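Local coordinates for 3-oxoacyl-[acyl-carrier-protein] synthase 3 (Micrococcus luteus NCTC 2665, PDB 4EWP) that probably catalyses the first condensation of fatty acid synthesis, joining an acetyl-CoA-derived acyl group to two carbons from malonyl-ACP, at residues F244-A247 with V248-A252. Sequence-based numbering, arbitrary orientation.
Sequences FRWA and VWSMA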
ATOM      1  N   PHE A 244       3.194 -23.119   9.629  1.00 31.98           N
ATOM      2  CA  PHE A 244       4.014 -24.190   9.043  1.00 26.88           C
ATOM      3  C   PHE A 244       3.230 -25.050   8.048  1.00 29.53           C
ATOM      4  O   PHE A 244       3.683 -25.278   6.923  1.00 31.42           O
ATOM      5  CB  PHE A 244       4.636 -25.079  10.122  1.00 27.76           C
ATOM      6  CG  PHE A 244       5.489 -26.196   9.564  1.00 34.25           C
ATOM      7  CD1 PHE A 244       6.847 -26.000   9.320  1.00 34.07           C
ATOM      8  CD2 PHE A 244       4.930 -27.436   9.264  1.00 33.62           C
ATOM      9  CE1 PHE A 244       7.634 -27.027   8.800  1.00 33.64           C
ATOM     10  CE2 PHE A 244       5.709 -28.458   8.738  1.00 34.98           C
ATOM     11  CZ  PHE A 244       7.066 -28.253   8.510  1.00 33.44           C
ATOM     12  N   ARG A 245       2.062 -25.537   8.462  1.00 30.27           N
ATOM     13  CA  ARG A 245       1.236 -26.364   7.584  1.00 34.96           C
ATOM     14  C   ARG A 245       0.888 -25.639   6.290  1.00 31.14           C
ATOM     15  O   ARG A 245       0.924 -26.224   5.206  1.00 31.66           O
ATOM     16  CB  ARG A 245      -0.042 -26.828   8.289  1.00 37.88           C
ATOM     17  CG  ARG A 245       0.193 -27.953   9.254  1.00 42.93           C
ATOM     18  CD  ARG A 245      -1.103 -28.541   9.767  1.00 41.98           C
ATOM     19  NE  ARG A 245      -1.879 -27.572  10.519  1.00 38.40           N
ATOM     20  CZ  ARG A 245      -1.780 -27.397  11.830  1.00 36.02           C
ATOM     21  NH1 ARG A 245      -0.934 -28.120  12.538  1.00 31.09           N
ATOM     22  NH2 ARG A 245      -2.526 -26.490  12.435  1.00 39.62           N
ATOM     23  N   TRP A 246       0.562 -24.361   6.401  1.00 29.20           N
ATOM     24  CA  TRP A 246       0.215 -23.563   5.223  1.00 28.42           C
ATOM     25  C   TRP A 246       1.473 -23.234   4.406  1.00 27.94           C
ATOM     26  O   TRP A 246       1.546 -23.495   3.201  1.00 28.24           O
ATOM     27  CB  TRP A 246      -0.529 -22.291   5.676  1.00 25.80           C
ATOM     28  CG  TRP A 246      -0.838 -21.295   4.606  1.00 22.51           C
ATOM     29  CD1 TRP A 246      -1.834 -21.374   3.679  1.00 20.90           C
ATOM     30  CD2 TRP A 246      -0.169 -20.041   4.371  1.00 20.25           C
ATOM     31  NE1 TRP A 246      -1.814 -20.261   2.868  1.00 23.85           N
ATOM     32  CE2 TRP A 246      -0.802 -19.430   3.272  1.00 20.64           C
ATOM     33  CE3 TRP A 246       0.900 -19.382   4.983  1.00 18.29           C
ATOM     34  CZ2 TRP A 246      -0.399 -18.199   2.771  1.00 24.72           C
ATOM     35  CZ3 TRP A 246       1.305 -18.167   4.487  1.00 20.11           C
ATOM     36  CH2 TRP A 246       0.651 -17.578   3.395  1.00 24.04           C
ATOM     37  N   ALA A 247       2.468 -22.674   5.084  1.00 29.20           N
ATOM     38  CA  ALA A 247       3.707 -22.228   4.445  1.00 28.70           C
ATOM     39  C   ALA A 247       4.347 -23.279   3.550  1.00 32.95           C
ATOM     40  O   ALA A 247       4.925 -22.956   2.508  1.00 37.81           O
ATOM     41  CB  ALA A 247       4.708 -21.786   5.502  1.00 25.07           C
ATOM     42  N   VAL A 248       4.278 -24.532   3.983  1.00 30.26           N
ATOM     43  CA  VAL A 248       4.936 -25.625   3.282  1.00 31.45           C
ATOM     44  C   VAL A 248       4.008 -26.310   2.284  1.00 32.95           C
ATOM     45  O   VAL A 248       4.291 -26.333   1.095  1.00 33.16           O
ATOM     46  CB  VAL A 248       5.467 -26.691   4.273  1.00 35.80           C
ATOM     47  CG1 VAL A 248       5.991 -27.906   3.520  1.00 37.06           C
ATOM     48  CG2 VAL A 248       6.549 -26.096   5.162  1.00 34.99           C
ATOM     49  N   TRP A 249       2.899 -26.861   2.773  1.00 32.70           N
ATOM     50  CA  TRP A 249       2.041 -27.719   1.958  1.00 34.79           C
ATOM     51  C   TRP A 249       1.088 -26.948   1.046  1.00 40.40           C
ATOM     52  O   TRP A 249       0.684 -27.455  -0.001  1.00 45.94           O
ATOM     53  CB  TRP A 249       1.275 -28.686   2.859  1.00 40.30           C
ATOM     54  CG  TRP A 249       2.181 -29.252   3.911  1.00 41.13           C
ATOM     55  CD1 TRP A 249       2.222 -28.908   5.231  1.00 43.21           C
ATOM     56  CD2 TRP A 249       3.222 -30.203   3.715  1.00 37.02           C
ATOM     57  NE1 TRP A 249       3.207 -29.608   5.875  1.00 40.94           N
ATOM     58  CE2 TRP A 249       3.841 -30.410   4.964  1.00 40.19           C
ATOM     59  CE3 TRP A 249       3.689 -30.913   2.606  1.00 38.07           C
ATOM     60  CZ2 TRP A 249       4.899 -31.295   5.139  1.00 41.61           C
ATOM     61  CZ3 TRP A 249       4.734 -31.792   2.780  1.00 42.36           C
ATOM     62  CH2 TRP A 249       5.330 -31.976   4.039  1.00 42.55           C
ATOM     63  N   SER A 250       0.739 -25.719   1.424  1.00 31.81           N
ATOM     64  CA  SER A 250      -0.078 -24.889   0.548  1.00 26.98           C
ATOM     65  C   SER A 250       0.775 -24.125  -0.468  1.00 26.10           C
ATOM     66  O   SER A 250       0.485 -24.116  -1.667  1.00 25.13           O
ATOM     67  CB  SER A 250      -0.942 -23.928   1.366  1.00 28.69           C
ATOM     68  OG  SER A 250      -2.060 -24.616   1.894  1.00 30.90           O
ATOM     69  N   MET A 251       1.834 -23.491   0.016  1.00 22.64           N
ATOM     70  CA  MET A 251       2.731 -22.763  -0.853  1.00 20.63           C
ATOM     71  C   MET A 251       3.443 -23.670  -1.856  1.00 21.42           C
ATOM     72  O   MET A 251       3.809 -23.230  -2.936  1.00 27.89           O
ATOM     73  CB  MET A 251       3.722 -21.939  -0.037  1.00 20.86           C
ATOM     74  CG  MET A 251       3.045 -20.801   0.743  1.00 26.42           C
ATOM     75  SD  MET A 251       2.116 -19.619  -0.278  1.00 29.44           S
ATOM     76  CE  MET A 251       0.437 -20.245  -0.203  1.00 19.35           C
ATOM     77  N   ALA A 252       3.621 -24.940  -1.525  1.00 24.86           N
ATOM     78  CA  ALA A 252       4.256 -25.828  -2.486  1.00 24.63           C
ATOM     79  C   ALA A 252       3.386 -25.927  -3.739  1.00 23.90           C
ATOM     80  O   ALA A 252       3.897 -26.036  -4.846  1.00 29.02           O
ATOM     81  CB  ALA A 252       4.535 -27.195  -1.887  1.00 23.73           C
TER
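M251 bends back along helix 240-262 to meet the indole of W246, five residues earlier. Its CB and CG both lie against A247 O, with CG turned anti to M251's own carbonyl carbon (chi1 -67°). A bend at chi2 brings SD to 4.6 Å from the centroid of the six-membered ring of W246, an oblique Met-aromatic contact, and a further bend at chi3 sets CE obliquely near the indole rim, 3.7 Å from W246 CZ2. Unbranched and flexible, methionine can fold its polarisable sulfur and methyl group against so broad a ring system; at the five-membered ring, S250 CB approaches W246 CD1 at 3.6 Å, where a small residue fits.

The backbone widens at the same place. W246 O accepts from both S250 N (3.0 Å) and M251 N (3.2 Å), the second bond nearly in line with the carbonyl, and a wider pi-type turn interrupts the regular alpha pattern of V248 N to F244 O and W249 N to R245 O.

Round the helix, F244 and V248 lie side by side. The beta branch gives V248 a methyl, CG2, beside its backbone N, which sits over the face of the F244 ring, 4.0 Å from its centroid, in a CH-pi contact. W249 meets the same ring obliquely, its NE1 4.0 Å from F244 CE2, while the edge of its indole borders R245 O.

This part of helix 240-262 packs against helix 279-288 and strand 330-337 of the thiolase fold. W246, A247 and M251 rest on F336 of the strand; A247, V248 and W249 touch the helix, and F244 lies on R280, the last residue of the predicted ACP-binding region. Small A247 meets both elements, its side chain about 7 Å from that of H275, a predicted active-site residue.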